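Local atomic coordinates of glycoside hydrolase family protein (Novosphingobium sp. PP1Y, PDB entry 6Q2F), a protein that probably hydrolyses terminal alpha-L-rhamnose residues from glycosides, as an alpha-L-rhamnosidase of the glycoside hydrolases. Residues A[1059-1067]-A[1077-1085]. Sequence-based numbering, arbitrary orientation.
Sequences QVSVNGVDV and LDIGKAVRK
In the galactose-binding-like beta-sandwich near the C-terminal end of the chain, the hairpin that reverses through a type I' turn at Val-1062 to Val-1065 lays its valines on segment 1077-1085, which runs out of an edge strand of the facing sheet. Ala-1082 fits its methyl against three of them: CB lies 3.6 Å from Val-1067 CG1 and 4.0 Å from Val-1062 CB, with Val-1065 a little farther off. The other branch of Val-1067, CG2, which its chi1 of -60° wedges between backbone N and carbonyl carbon, meets Ile-1079 CG2 at 4.0 Å. Leu-1077 and Val-1060 slide past each other in opposite directions, Leu-1077 CD1 touching Val-1060 CG2 at 3.7 Å. The polar tie is at the turn, where Asn-1063 ND2 donates to Ala-1082 O (2.9 Å, 151° at the hydrogen), the acceptor in the plane of the amide. The Arg-1084 side chain crosses that amide obliquely, its CD 3.8 Å from Asn-1063 OD1. With an alanine in place of Asn-1063, Ala-1082 O would probably lose this donor and the turn its side-chain tie to the segment. Away from the turn, a water donates to both Val-1067 O and Asp-1078 O. Asn-1063 also bonds Asn-1088 and Thr-1089 of strand 1086-1095, the hairpin's neighbour in its sheet, while between the sheets Val-1062, Ile-1079 and Val-1083 close on Phe-1035 of strand 1028-1037, and Ile-1079 also packs on Leu-1047 and Leu-1049 of strand 1047-1055.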
ATOM      1  N   GLN A1059     -29.510 -14.005 -13.956  1.00 33.94           N
ATOM      2  CA  GLN A1059     -30.268 -12.947 -14.614  1.00 31.34           C
ATOM      3  C   GLN A1059     -31.655 -13.500 -14.930  1.00 28.03           C
ATOM      4  O   GLN A1059     -31.770 -14.588 -15.494  1.00 30.84           O
ATOM      5  CB  GLN A1059     -29.526 -12.465 -15.880  1.00 34.32           C
ATOM      6  CG  GLN A1059     -30.228 -11.392 -16.718  1.00 33.09           C
ATOM      7  CD  GLN A1059     -31.352 -11.968 -17.585  1.00 38.56           C
ATOM      8  OE1 GLN A1059     -31.163 -12.952 -18.303  1.00 35.03           O
ATOM      9  NE2 GLN A1059     -32.528 -11.358 -17.505  1.00 43.86           N
ATOM     10  N   VAL A1060     -32.704 -12.763 -14.554  1.00 29.71           N
ATOM     11  CA  VAL A1060     -34.076 -13.260 -14.601  1.00 31.98           C
ATOM     12  C   VAL A1060     -34.894 -12.430 -15.579  1.00 34.17           C
ATOM     13  O   VAL A1060     -34.917 -11.197 -15.491  1.00 33.17           O
ATOM     14  CB  VAL A1060     -34.728 -13.242 -13.210  1.00 34.35           C
ATOM     15  CG1 VAL A1060     -36.216 -13.675 -13.305  1.00 33.39           C
ATOM     16  CG2 VAL A1060     -33.941 -14.142 -12.279  1.00 29.36           C
ATOM     17  N   SER A1061     -35.586 -13.112 -16.486  1.00 36.63           N
ATOM     18  CA  SER A1061     -36.531 -12.508 -17.414  1.00 36.83           C
ATOM     19  C   SER A1061     -37.914 -13.095 -17.171  1.00 37.20           C
ATOM     20  O   SER A1061     -38.080 -14.319 -17.154  1.00 39.36           O
ATOM     21  CB  SER A1061     -36.104 -12.737 -18.869  1.00 41.69           C
ATOM     22  OG  SER A1061     -34.898 -12.031 -19.137  1.00 44.69           O
ATOM     23  N   VAL A1062     -38.899 -12.221 -16.984  1.00 37.01           N
ATOM     24  CA  VAL A1062     -40.288 -12.611 -16.761  1.00 35.29           C
ATOM     25  C   VAL A1062     -41.103 -12.076 -17.932  1.00 36.74           C
ATOM     26  O   VAL A1062     -41.114 -10.865 -18.177  1.00 47.73           O
ATOM     27  CB  VAL A1062     -40.811 -12.082 -15.419  1.00 39.98           C
ATOM     28  CG1 VAL A1062     -42.310 -12.378 -15.259  1.00 36.84           C
ATOM     29  CG2 VAL A1062     -40.011 -12.685 -14.276  1.00 37.95           C
ATOM     30  N   ASN A1063     -41.773 -12.969 -18.652  1.00 39.16           N
ATOM     31  CA  ASN A1063     -42.445 -12.626 -19.910  1.00 43.44           C
ATOM     32  C   ASN A1063     -41.528 -11.795 -20.806  1.00 43.83           C
ATOM     33  O   ASN A1063     -41.909 -10.737 -21.310  1.00 43.68           O
ATOM     34  CB  ASN A1063     -43.761 -11.889 -19.662  1.00 43.12           C
ATOM     35  CG  ASN A1063     -44.665 -12.616 -18.699  1.00 50.29           C
ATOM     36  OD1 ASN A1063     -44.957 -13.799 -18.882  1.00 53.03           O
ATOM     37  ND2 ASN A1063     -45.088 -11.920 -17.637  1.00 45.80           N
ATOM     38  N   GLY A1064     -40.291 -12.268 -20.962  1.00 39.32           N
ATOM     39  CA  GLY A1064     -39.316 -11.606 -21.807  1.00 40.49           C
ATOM     40  C   GLY A1064     -38.716 -10.333 -21.246  1.00 46.60           C
ATOM     41  O   GLY A1064     -37.863  -9.731 -21.904  1.00 47.27           O
ATOM     42  N   VAL A1065     -39.135  -9.895 -20.064  1.00 44.89           N
ATOM     43  CA  VAL A1065     -38.670  -8.645 -19.483  1.00 46.02           C
ATOM     44  C   VAL A1065     -37.581  -8.956 -18.470  1.00 44.84           C
ATOM     45  O   VAL A1065     -37.793  -9.739 -17.536  1.00 41.63           O
ATOM     46  CB  VAL A1065     -39.819  -7.865 -18.818  1.00 48.99           C
ATOM     47  CG1 VAL A1065     -39.275  -6.608 -18.181  1.00 44.30           C
ATOM     48  CG2 VAL A1065     -40.883  -7.511 -19.840  1.00 48.39           C
ATOM     49  N   ASP A1066     -36.429  -8.314 -18.636  1.00 38.05           N
ATOM     50  CA  ASP A1066     -35.318  -8.441 -17.699  1.00 34.08           C
ATOM     51  C   ASP A1066     -35.667  -7.724 -16.406  1.00 35.16           C
ATOM     52  O   ASP A1066     -35.751  -6.491 -16.377  1.00 40.49           O
ATOM     53  CB  ASP A1066     -34.059  -7.850 -18.317  1.00 39.88           C
ATOM     54  CG  ASP A1066     -32.857  -7.904 -17.385  1.00 43.52           C
ATOM     55  OD1 ASP A1066     -32.930  -8.543 -16.325  1.00 48.01           O
ATOM     56  OD2 ASP A1066     -31.817  -7.326 -17.738  1.00 56.39           O
ATOM     57  N   VAL A1067     -35.834  -8.477 -15.320  1.00 39.47           N
ATOM     58  CA  VAL A1067     -36.177  -7.880 -14.037  1.00 36.67           C
ATOM     59  C   VAL A1067     -34.948  -7.665 -13.160  1.00 35.26           C
ATOM     60  O   VAL A1067     -35.082  -7.307 -11.989  1.00 39.38           O
ATOM     61  CB  VAL A1067     -37.240  -8.716 -13.313  1.00 38.44           C
ATOM     62  CG1 VAL A1067     -38.475  -8.774 -14.170  1.00 40.79           C
ATOM     63  CG2 VAL A1067     -36.730 -10.128 -13.083  1.00 38.54           C
ATOM     64  N   LEU A1077     -35.509 -10.889  -6.413  1.00 38.57           N
ATOM     65  CA  LEU A1077     -35.794  -9.826  -7.364  1.00 37.52           C
ATOM     66  C   LEU A1077     -37.275  -9.470  -7.328  1.00 39.66           C
ATOM     67  O   LEU A1077     -38.135 -10.335  -7.148  1.00 43.90           O
ATOM     68  CB  LEU A1077     -35.410 -10.243  -8.789  1.00 34.91           C
ATOM     69  CG  LEU A1077     -33.924 -10.500  -9.014  1.00 32.04           C
ATOM     70  CD1 LEU A1077     -33.690 -10.970 -10.416  1.00 29.82           C
ATOM     71  CD2 LEU A1077     -33.149  -9.205  -8.749  1.00 33.64           C
ATOM     72  N   ASP A1078     -37.557  -8.189  -7.551  1.00 42.82           N
ATOM     73  CA  ASP A1078     -38.917  -7.665  -7.573  1.00 40.29           C
ATOM     74  C   ASP A1078     -39.511  -7.869  -8.962  1.00 38.88           C
ATOM     75  O   ASP A1078     -39.108  -7.205  -9.917  1.00 40.73           O
ATOM     76  CB  ASP A1078     -38.904  -6.187  -7.190  1.00 49.57           C
ATOM     77  CG  ASP A1078     -40.312  -5.599  -7.052  1.00 52.58           C
ATOM     78  OD1 ASP A1078     -41.262  -6.133  -7.666  1.00 52.75           O
ATOM     79  OD2 ASP A1078     -40.453  -4.591  -6.331  1.00 50.99           O
ATOM     80  N   ILE A1079     -40.484  -8.767  -9.087  1.00 31.18           N
ATOM     81  CA  ILE A1079     -41.089  -9.056 -10.381  1.00 35.98           C
ATOM     82  C   ILE A1079     -42.505  -8.507 -10.509  1.00 36.21           C
ATOM     83  O   ILE A1079     -43.112  -8.643 -11.580  1.00 41.44           O
ATOM     84  CB  ILE A1079     -41.063 -10.567 -10.686  1.00 37.29           C
ATOM     85  CG1 ILE A1079     -41.976 -11.338  -9.736  1.00 38.23           C
ATOM     86  CG2 ILE A1079     -39.647 -11.086 -10.563  1.00 35.38           C
ATOM     87  CD1 ILE A1079     -42.218 -12.788 -10.204  1.00 33.76           C
ATOM     88  N   GLY A1080     -43.024  -7.842  -9.474  1.00 42.28           N
ATOM     89  CA  GLY A1080     -44.417  -7.408  -9.477  1.00 49.70           C
ATOM     90  C   GLY A1080     -44.850  -6.651 -10.722  1.00 51.34           C
ATOM     91  O   GLY A1080     -46.009  -6.743 -11.131  1.00 53.05           O
ATOM     92  N   LYS A1081     -43.934  -5.910 -11.348  1.00 45.24           N
ATOM     93  CA  LYS A1081     -44.252  -5.094 -12.514  1.00 45.13           C
ATOM     94  C   LYS A1081     -44.196  -5.870 -13.814  1.00 49.26           C
ATOM     95  O   LYS A1081     -44.840  -5.469 -14.792  1.00 52.07           O
ATOM     96  CB  LYS A1081     -43.288  -3.896 -12.602  1.00 42.63           C
ATOM     97  CG  LYS A1081     -43.592  -2.817 -11.548  1.00 51.27           C
ATOM     98  CD  LYS A1081     -42.557  -1.697 -11.558  1.00 64.36           C
ATOM     99  CE  LYS A1081     -42.850  -0.671 -10.466  1.00 71.51           C
ATOM    100  NZ  LYS A1081     -41.896   0.476 -10.498  1.00 78.49           N
ATOM    101  N   ALA A1082     -43.449  -6.967 -13.853  1.00 43.40           N
ATOM    102  CA  ALA A1082     -43.284  -7.711 -15.087  1.00 45.01           C
ATOM    103  C   ALA A1082     -44.284  -8.849 -15.255  1.00 41.92           C
ATOM    104  O   ALA A1082     -44.420  -9.363 -16.368  1.00 45.01           O
ATOM    105  CB  ALA A1082     -41.863  -8.268 -15.171  1.00 36.63           C
ATOM    106  N   VAL A1083     -44.974  -9.267 -14.190  1.00 45.38           N
ATOM    107  CA  VAL A1083     -45.884 -10.408 -14.304  1.00 47.88           C
ATOM    108  C   VAL A1083     -47.210  -9.966 -14.912  1.00 45.82           C
ATOM    109  O   VAL A1083     -47.578  -8.785 -14.919  1.00 53.14           O
ATOM    110  CB  VAL A1083     -46.124 -11.106 -12.950  1.00 48.56           C
ATOM    111  CG1 VAL A1083     -44.855 -11.730 -12.406  1.00 44.81           C
ATOM    112  CG2 VAL A1083     -46.742 -10.123 -11.945  1.00 36.06           C
ATOM    113  N   ARG A1084     -47.955 -10.952 -15.389  1.00 47.50           N
ATOM    114  CA  ARG A1084     -49.291 -10.760 -15.920  1.00 44.60           C
ATOM    115  C   ARG A1084     -50.225 -11.746 -15.237  1.00 49.94           C
ATOM    116  O   ARG A1084     -49.789 -12.763 -14.685  1.00 47.45           O
ATOM    117  CB  ARG A1084     -49.318 -10.986 -17.433  1.00 42.89           C
ATOM    118  CG  ARG A1084     -48.954 -12.388 -17.787  1.00 44.89           C
ATOM    119  CD  ARG A1084     -48.541 -12.546 -19.256  1.00 51.32           C
ATOM    120  NE  ARG A1084     -49.486 -11.897 -20.155  1.00 58.88           N
ATOM    121  CZ  ARG A1084     -49.476 -12.023 -21.479  1.00 61.10           C
ATOM    122  NH1 ARG A1084     -48.572 -12.786 -22.081  1.00 58.37           N
ATOM    123  NH2 ARG A1084     -50.374 -11.379 -22.206  1.00 65.04           N
ATOM    124  N   LYS A1085     -51.507 -11.485 -15.344  1.00 51.30           N
ATOM    125  CA  LYS A1085     -52.506 -12.365 -14.806  1.00 56.73           C
ATOM    126  C   LYS A1085     -52.468 -13.687 -15.569  1.00 51.35           C
ATOM    127  O   LYS A1085     -52.461 -13.699 -16.752  1.00 50.04           O
ATOM    128  CB  LYS A1085     -53.850 -11.703 -15.017  1.00 60.36           C
ATOM    129  CG  LYS A1085     -54.822 -11.891 -13.891  1.00 74.12           C
ATOM    130  CD  LYS A1085     -54.389 -11.143 -12.664  1.00 70.37           C
ATOM    131  CE  LYS A1085     -55.358 -11.395 -11.544  1.00 73.47           C
ATOM    132  NZ  LYS A1085     -56.741 -11.048 -11.939  1.00 85.78           N
TER
HETATM  133  O   HOH W   1     -37.046  -5.714 -10.955  1.00 37.53           O